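PDB 5U1T: separin from Saccharomyces cerevisiae, which acts as a caspase-like cysteine protease that cleaves the MCD1/SCC1 subunit of cohesin at the onset of anaphase, allowing chromosomes to segregate. Local coordinates for residues A[1073-1078]-A[1116-1121]; A[1024-1029]-A[1043-1048]; A[112-117]-A[150-155]. All coordinates share one frame; numbering follows the deposited sequence.

Interaction 1. Residues A[1073-1078]-A[1116-1121]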
# COMPACT_ATOMS: atom_id res chain seq x y z
N THR A 1073 26.85 22.90 -21.97
CA THR A 1073 26.64 23.76 -20.80
C THR A 1073 25.29 24.47 -20.91
O THR A 1073 24.81 25.06 -19.94
CB THR A 1073 27.76 24.83 -20.66
OG1 THR A 1073 27.93 25.46 -21.92
CG2 THR A 1073 29.07 24.20 -20.28
N ASP A 1074 24.69 24.41 -22.09
CA ASP A 1074 23.40 25.03 -22.33
C ASP A 1074 22.23 24.08 -22.00
O ASP A 1074 21.15 24.53 -21.61
CB ASP A 1074 23.30 25.49 -23.78
CG ASP A 1074 22.13 26.42 -24.01
OD1 ASP A 1074 21.98 27.36 -23.21
OD2 ASP A 1074 21.38 26.20 -24.99
N LEU A 1075 22.45 22.78 -22.19
CA LEU A 1075 21.50 21.74 -21.82
C LEU A 1075 20.86 21.97 -20.44
O LEU A 1075 19.64 22.08 -20.35
CB LEU A 1075 22.17 20.36 -21.85
CG LEU A 1075 21.69 19.43 -22.95
CD1 LEU A 1075 21.92 17.98 -22.54
CD2 LEU A 1075 20.23 19.67 -23.30
N PRO A 1076 21.67 22.08 -19.37
CA PRO A 1076 21.02 22.23 -18.07
C PRO A 1076 20.32 23.57 -17.89
O PRO A 1076 19.64 23.75 -16.89
CB PRO A 1076 22.18 22.13 -17.08
CG PRO A 1076 23.38 21.76 -17.90
CD PRO A 1076 23.12 22.27 -19.25
N ARG A 1077 20.53 24.51 -18.80
CA ARG A 1077 19.80 25.77 -18.75
C ARG A 1077 18.43 25.60 -19.39
O ARG A 1077 17.44 26.17 -18.95
CB ARG A 1077 20.59 26.89 -19.44
CG ARG A 1077 21.78 27.40 -18.64
CD ARG A 1077 22.37 28.65 -19.24
NE ARG A 1077 22.96 28.44 -20.56
CZ ARG A 1077 24.26 28.56 -20.83
NH1 ARG A 1077 25.11 28.88 -19.85
NH2 ARG A 1077 24.71 28.36 -22.06
N HIS A 1078 18.39 24.77 -20.43
CA HIS A 1078 17.23 24.57 -21.27
C HIS A 1078 16.24 23.51 -20.71
O HIS A 1078 15.03 23.74 -20.70
CB HIS A 1078 17.72 24.17 -22.67
CG HIS A 1078 16.64 23.71 -23.59
ND1 HIS A 1078 15.68 24.57 -24.08
CD2 HIS A 1078 16.38 22.50 -24.13
CE1 HIS A 1078 14.86 23.90 -24.87
NE2 HIS A 1078 15.27 22.64 -24.93
N ILE A 1116 19.94 17.79 -29.96
CA ILE A 1116 19.96 18.37 -31.30
C ILE A 1116 19.51 19.82 -31.31
O ILE A 1116 20.10 20.66 -31.97
CB ILE A 1116 19.06 17.59 -32.25
CG1 ILE A 1116 19.30 16.09 -32.10
CG2 ILE A 1116 19.25 18.06 -33.69
CD1 ILE A 1116 18.24 15.25 -32.78
N ARG A 1117 18.46 20.11 -30.56
CA ARG A 1117 17.88 21.43 -30.52
C ARG A 1117 18.84 22.42 -29.88
O ARG A 1117 18.82 23.61 -30.19
CB ARG A 1117 16.53 21.40 -29.77
CG ARG A 1117 15.94 22.77 -29.48
CD ARG A 1117 14.59 22.99 -30.16
NE ARG A 1117 13.58 22.10 -29.59
CZ ARG A 1117 12.94 22.33 -28.45
NH1 ARG A 1117 13.18 23.42 -27.74
NH2 ARG A 1117 12.04 21.44 -28.02
N VAL A 1118 19.70 21.92 -28.98
CA VAL A 1118 20.58 22.81 -28.25
C VAL A 1118 21.79 23.16 -29.10
O VAL A 1118 22.30 24.29 -29.06
CB VAL A 1118 21.03 22.21 -26.88
CG1 VAL A 1118 22.02 21.08 -27.04
CG2 VAL A 1118 21.68 23.28 -26.04
N SER A 1119 22.23 22.22 -29.92
CA SER A 1119 23.41 22.44 -30.73
C SER A 1119 23.01 23.05 -32.06
O SER A 1119 23.81 23.70 -32.73
CB SER A 1119 24.16 21.14 -30.95
OG SER A 1119 23.37 20.27 -31.73
N ALA A 1120 21.75 22.83 -32.45
CA ALA A 1120 21.22 23.48 -33.63
C ALA A 1120 21.02 24.96 -33.35
O ALA A 1120 21.16 25.79 -34.24
CB ALA A 1120 19.93 22.84 -34.08
N ALA A 1121 20.68 25.29 -32.11
CA ALA A 1121 20.48 26.68 -31.72
C ALA A 1121 21.78 27.44 -31.91
O ALA A 1121 21.83 28.51 -32.52
CB ALA A 1121 20.01 26.77 -30.29
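V1118 lies alongside D1074, the two side chains pointing opposite ways. Its CG2 methyl packs 3.6 Å from D1074 CB and continues along the carboxylate, so this is contact of a methyl group with an acid whose OD1 is engaged by R1077 and Y1388 N. With CG1 between the backbone N and the carbonyl carbon (chi1 72°), the other V1118 methyl turns to L1075, whose CD2 is 4.4 Å from V1118 CG1. Nearby, R1117 NH1 stands at the edge of the H1078 ring, 3.4 Å from H1078 CE1, with ring and guanidinium planes 86° apart. The H1078 polar end instead hydrogen-bonds E1114 through NE2. The contact sets segment 1073-1078, which leads into helix 1075-1088, against helix 1111-1127, and V1389 of helix 1388-1397 covers D1074, H1078 and R1117. R1077 grips D1074 side-on: NE lies 3.0 Å and NH2 3.1 Å from D1074 OD1, a salt bridge in the guanidinium plane. R1077 also makes a cation-pi contact with the Y1388 ring. Replacing D1074 by an alanine is likely to leave R1077 NE and NH2, and Y1388 N, without their shared acceptor and to open a gap beside V1118 CG2. T1073 O sits over one face of the R1077 guanidinium.

Interaction 2. Residues A[1024-1029]-A[1043-1048]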
# COMPACT_ATOMS: atom_id res chain seq x y z
N GLU A 1024 37.36 11.58 -21.73
CA GLU A 1024 36.67 10.47 -22.39
C GLU A 1024 35.67 9.75 -21.49
O GLU A 1024 34.65 9.25 -21.95
CB GLU A 1024 37.69 9.49 -22.95
CG GLU A 1024 38.44 10.08 -24.11
CD GLU A 1024 39.80 9.45 -24.33
OE1 GLU A 1024 40.15 8.53 -23.55
OE2 GLU A 1024 40.53 9.88 -25.27
N LEU A 1025 35.98 9.68 -20.20
CA LEU A 1025 35.06 9.11 -19.24
C LEU A 1025 33.82 9.99 -19.14
O LEU A 1025 32.70 9.49 -19.00
CB LEU A 1025 35.72 8.95 -17.87
CG LEU A 1025 34.81 8.37 -16.79
CD1 LEU A 1025 34.28 7.00 -17.20
CD2 LEU A 1025 35.53 8.31 -15.47
N LEU A 1026 34.02 11.31 -19.23
CA LEU A 1026 32.90 12.25 -19.19
C LEU A 1026 32.08 12.10 -20.46
O LEU A 1026 30.87 12.32 -20.45
CB LEU A 1026 33.39 13.69 -19.02
CG LEU A 1026 33.79 14.15 -17.62
CD1 LEU A 1026 34.58 15.43 -17.70
CD2 LEU A 1026 32.57 14.33 -16.75
N GLU A 1027 32.73 11.72 -21.54
CA GLU A 1027 32.06 11.64 -22.82
C GLU A 1027 31.30 10.34 -22.94
O GLU A 1027 30.37 10.22 -23.74
CB GLU A 1027 33.07 11.78 -23.96
CG GLU A 1027 33.49 13.21 -24.24
CD GLU A 1027 34.85 13.31 -24.89
OE1 GLU A 1027 35.22 14.43 -25.35
OE2 GLU A 1027 35.57 12.28 -24.94
N SER A 1028 31.67 9.36 -22.13
CA SER A 1028 31.05 8.05 -22.25
C SER A 1028 29.64 8.03 -21.67
O SER A 1028 28.80 7.26 -22.14
CB SER A 1028 31.90 6.97 -21.58
OG SER A 1028 31.90 7.10 -20.17
N LEU A 1029 29.35 8.87 -20.68
CA LEU A 1029 28.12 8.66 -19.95
C LEU A 1029 26.86 9.20 -20.64
O LEU A 1029 26.89 10.21 -21.33
CB LEU A 1029 28.24 9.22 -18.53
CG LEU A 1029 28.95 10.49 -18.17
CD1 LEU A 1029 28.12 11.64 -18.65
CD2 LEU A 1029 29.07 10.53 -16.66
N SER A 1043 28.70 19.10 -16.84
CA SER A 1043 29.01 20.03 -17.87
C SER A 1043 30.18 20.89 -17.48
O SER A 1043 31.04 21.14 -18.26
CB SER A 1043 27.81 20.90 -18.18
OG SER A 1043 27.72 21.97 -17.27
N SER A 1044 30.19 21.33 -16.24
CA SER A 1044 31.25 22.19 -15.77
C SER A 1044 32.55 21.46 -15.62
O SER A 1044 33.61 22.00 -15.79
CB SER A 1044 30.85 22.88 -14.48
OG SER A 1044 30.22 21.97 -13.62
N LEU A 1045 32.45 20.22 -15.24
CA LEU A 1045 33.60 19.32 -15.12
C LEU A 1045 34.17 19.05 -16.49
O LEU A 1045 35.35 18.80 -16.66
CB LEU A 1045 33.16 18.01 -14.46
CG LEU A 1045 33.99 17.27 -13.42
CD1 LEU A 1045 34.28 18.16 -12.22
CD2 LEU A 1045 33.24 16.03 -12.99
N SER A 1046 33.29 19.08 -17.48
CA SER A 1046 33.66 18.77 -18.83
C SER A 1046 34.39 19.94 -19.49
O SER A 1046 35.35 19.77 -20.26
CB SER A 1046 32.40 18.38 -19.61
OG SER A 1046 32.62 18.44 -21.00
N SER A 1047 33.94 21.15 -19.18
CA SER A 1047 34.56 22.32 -19.74
C SER A 1047 35.84 22.68 -18.96
O SER A 1047 36.78 23.21 -19.54
CB SER A 1047 33.60 23.49 -19.76
OG SER A 1047 33.54 24.06 -18.47
N LEU A 1048 35.89 22.38 -17.67
CA LEU A 1048 37.12 22.59 -16.92
C LEU A 1048 38.22 21.66 -17.42
O LEU A 1048 39.36 22.07 -17.58
CB LEU A 1048 36.91 22.40 -15.43
CG LEU A 1048 38.19 22.39 -14.59
CD1 LEU A 1048 38.95 23.70 -14.73
CD2 LEU A 1048 37.89 22.13 -13.15
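L1026 reaches from helix 1012-1028 onto the backbone of L1045 and S1046 in helix 1036-1054, and the two consecutive helices, running in opposite directions and joined by a short connection, form a helical hairpin. The CA atoms of L1026 and S1046, 6.6 Å from each other, are the nearest such pair between the two segments.

The contact across the hairpin is apolar. The branches of L1026 divide the work: CD1 lies against the main chain, 3.6 Å from both L1045 O and S1046 CA, while CD2 meets the L1045 side chain, 4.2 Å from L1045 CD2. The L1045 carbonyl oxygen has its polar partner in T1049 OG1, to which it is hydrogen-bonded. The two leucines cross at about a right angle, so one methyl of each meets the other instead of the chains lying side by side. CG of L1026 stands anti to its carbonyl carbon (chi1 -79°), which carries both methyls outward to the partner helix. The same leucine also touches I1042 and T1049 on that helix, and L1045 continues the apolar layer to I1142. Farther out, L1025 and L1048 reach helix 927-946, packing on V935 and M938 and on W939 respectively.

No hydrogen bond joins the two segments, and the hydroxyls around the contact are used in other ways. S1043 and S1044 turn their OG atoms back to S1040 O, about one helical turn earlier. S1028 OG donates to L1025 O at 2.8 Å, its approach tilted 29° from the carbonyl plane. S1046 offers CB to the leucine, 4.1 Å from L1026 CD1, and its polar end has a separate partner: OG, anti to the backbone N (chi1 163°), is hydrogen-bonded to ND2 of N1069 in helix 1062-1072.

Interaction 3. Residues A[112-117]-A[150-155]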
# COMPACT_ATOMS: atom_id res chain seq x y z
N SER A 112 -38.52 -39.88 32.83
CA SER A 112 -38.90 -41.18 33.36
C SER A 112 -37.81 -42.18 33.01
O SER A 112 -36.94 -41.92 32.17
CB SER A 112 -40.25 -41.64 32.79
OG SER A 112 -40.14 -42.09 31.45
N LEU A 113 -37.85 -43.35 33.66
CA LEU A 113 -36.86 -44.37 33.35
C LEU A 113 -37.10 -44.92 31.95
O LEU A 113 -36.20 -45.46 31.32
CB LEU A 113 -36.89 -45.48 34.40
CG LEU A 113 -36.26 -45.15 35.76
CD1 LEU A 113 -36.17 -46.42 36.63
CD2 LEU A 113 -34.88 -44.51 35.56
N LYS A 114 -38.32 -44.74 31.46
CA LYS A 114 -38.69 -45.25 30.15
C LYS A 114 -37.91 -44.51 29.07
O LYS A 114 -37.54 -45.08 28.04
CB LYS A 114 -40.20 -45.12 29.95
CG LYS A 114 -40.70 -45.21 28.52
CD LYS A 114 -41.57 -43.99 28.24
CE LYS A 114 -42.17 -44.00 26.85
NZ LYS A 114 -42.86 -42.70 26.59
N ASN A 115 -37.65 -43.23 29.33
CA ASN A 115 -36.88 -42.38 28.42
C ASN A 115 -35.39 -42.79 28.36
O ASN A 115 -34.78 -42.77 27.29
CB ASN A 115 -37.02 -40.91 28.83
CG ASN A 115 -38.44 -40.35 28.62
OD1 ASN A 115 -39.16 -40.72 27.68
ND2 ASN A 115 -38.83 -39.41 29.48
N ILE A 116 -34.82 -43.15 29.51
CA ILE A 116 -33.51 -43.77 29.60
C ILE A 116 -33.42 -45.03 28.75
O ILE A 116 -32.57 -45.14 27.86
CB ILE A 116 -33.16 -44.13 31.06
CG1 ILE A 116 -33.17 -42.87 31.94
CG2 ILE A 116 -31.83 -44.88 31.16
CD1 ILE A 116 -32.40 -41.69 31.38
N LEU A 117 -34.32 -45.98 29.03
CA LEU A 117 -34.37 -47.26 28.34
C LEU A 117 -34.38 -47.16 26.82
O LEU A 117 -33.70 -47.92 26.15
CB LEU A 117 -35.60 -48.05 28.80
CG LEU A 117 -35.56 -48.54 30.25
CD1 LEU A 117 -36.86 -49.19 30.63
CD2 LEU A 117 -34.40 -49.49 30.45
N LEU A 150 -43.97 -53.02 31.44
CA LEU A 150 -43.86 -54.19 30.57
C LEU A 150 -43.76 -53.87 29.07
O LEU A 150 -42.83 -54.34 28.43
CB LEU A 150 -45.02 -55.16 30.82
CG LEU A 150 -45.08 -56.33 29.83
CD1 LEU A 150 -43.79 -57.15 29.84
CD2 LEU A 150 -46.28 -57.19 30.13
N PRO A 151 -44.69 -53.08 28.51
CA PRO A 151 -44.55 -52.79 27.07
C PRO A 151 -43.26 -52.04 26.72
O PRO A 151 -42.75 -52.19 25.61
CB PRO A 151 -45.77 -51.93 26.76
CG PRO A 151 -46.12 -51.30 28.06
CD PRO A 151 -45.83 -52.34 29.10
N HIS A 152 -42.73 -51.25 27.64
CA HIS A 152 -41.48 -50.56 27.36
C HIS A 152 -40.28 -51.50 27.45
O HIS A 152 -39.31 -51.36 26.70
CB HIS A 152 -41.29 -49.40 28.32
CG HIS A 152 -42.47 -48.49 28.36
ND1 HIS A 152 -43.07 -48.02 27.22
CD2 HIS A 152 -43.15 -47.95 29.40
CE1 HIS A 152 -44.08 -47.23 27.55
NE2 HIS A 152 -44.15 -47.18 28.86
N ILE A 153 -40.34 -52.44 28.38
CA ILE A 153 -39.25 -53.37 28.54
C ILE A 153 -39.25 -54.32 27.36
O ILE A 153 -38.19 -54.68 26.84
CB ILE A 153 -39.36 -54.11 29.87
CG1 ILE A 153 -38.88 -53.20 30.98
CG2 ILE A 153 -38.52 -55.36 29.86
CD1 ILE A 153 -39.45 -53.53 32.30
N LEU A 154 -40.44 -54.68 26.91
CA LEU A 154 -40.54 -55.50 25.71
C LEU A 154 -40.02 -54.72 24.49
O LEU A 154 -39.21 -55.25 23.74
CB LEU A 154 -41.98 -55.96 25.49
CG LEU A 154 -42.49 -56.98 26.53
CD1 LEU A 154 -43.92 -57.43 26.25
CD2 LEU A 154 -41.56 -58.18 26.65
N GLU A 155 -40.46 -53.47 24.32
CA GLU A 155 -40.04 -52.62 23.19
C GLU A 155 -38.51 -52.48 23.12
O GLU A 155 -37.89 -52.63 22.06
CB GLU A 155 -40.70 -51.24 23.28
CG GLU A 155 -39.99 -50.12 22.53
CD GLU A 155 -40.11 -50.20 21.01
OE1 GLU A 155 -39.49 -49.36 20.31
OE2 GLU A 155 -40.83 -51.10 20.50
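The backbones approach at K114 and H152, whose CA atoms are 6.6 Å apart, and again at L117 and I153, 7.8 Å between CA atoms, with the two helical segments running in roughly the same sense. Here the short helix 113-117 packs on helix 146-158 within the all-helical N-terminal part of the protein.

K114 and H152 make the larger part of the contact, a CH-pi interaction. CG of the lysine sits over one face of the imidazole, 3.7 Å from the centroid of the H152 ring and only 9° off its normal, so the methylene lies almost squarely above the ring centre. K114 CG is anti to the backbone N (chi1 162°) and the chain then bends at chi2 (-127°), which keeps the aliphatic part close to the ring beyond CG: K114 CE is still 3.8 Å from H152 CE1. The ammonium group goes past the imidazole, with K114 NZ 5.2 Å from H152 NE2; this nearby positive charge would probably disfavour protonation of the ring.

On the more buried side, L117 CD1 meets I153 CG1 at 4.5 Å, a looser apolar touch. L117 also packs on L137 and I140 of helix 129-142, and I153 on F193 of helix 190-203, so this pair belongs to a wider hydrophobic layer between neighbouring helices. Helix 146-158 is kinked at P151 and H152, where neither backbone nitrogen bonds to the preceding turn; the proline nitrogen has no hydrogen to give. At the start of helix 113-117, S112 takes the N-cap position: its OG accepts weak bonds from K114 N at 3.2 Å and from N115 N at 3.5 Å.

How the interactions relate
From the N terminus, interaction 3 comes first, closing a loop of 32 residues that contains helix 129-142 and tying helix 113-117 to helix 146-158. Interaction 2 follows far along the chain, where the short span between 1029 and 1043 folds helix 1036-1054 back on helix 1012-1028. Interaction 1 then closes the 37 residues between the start of helix 1075-1088 and helix 1111-1127. The three loops are in series; none nests within or crosses another. Interactions 1 and 2 are neighbours, their centres 16 Å apart, and T1073 CG2 packs 4.0 Å from S1043 OG. Interaction 3 lies on the opposite side of the chain's centre, about 108 Å from either, centre to centre.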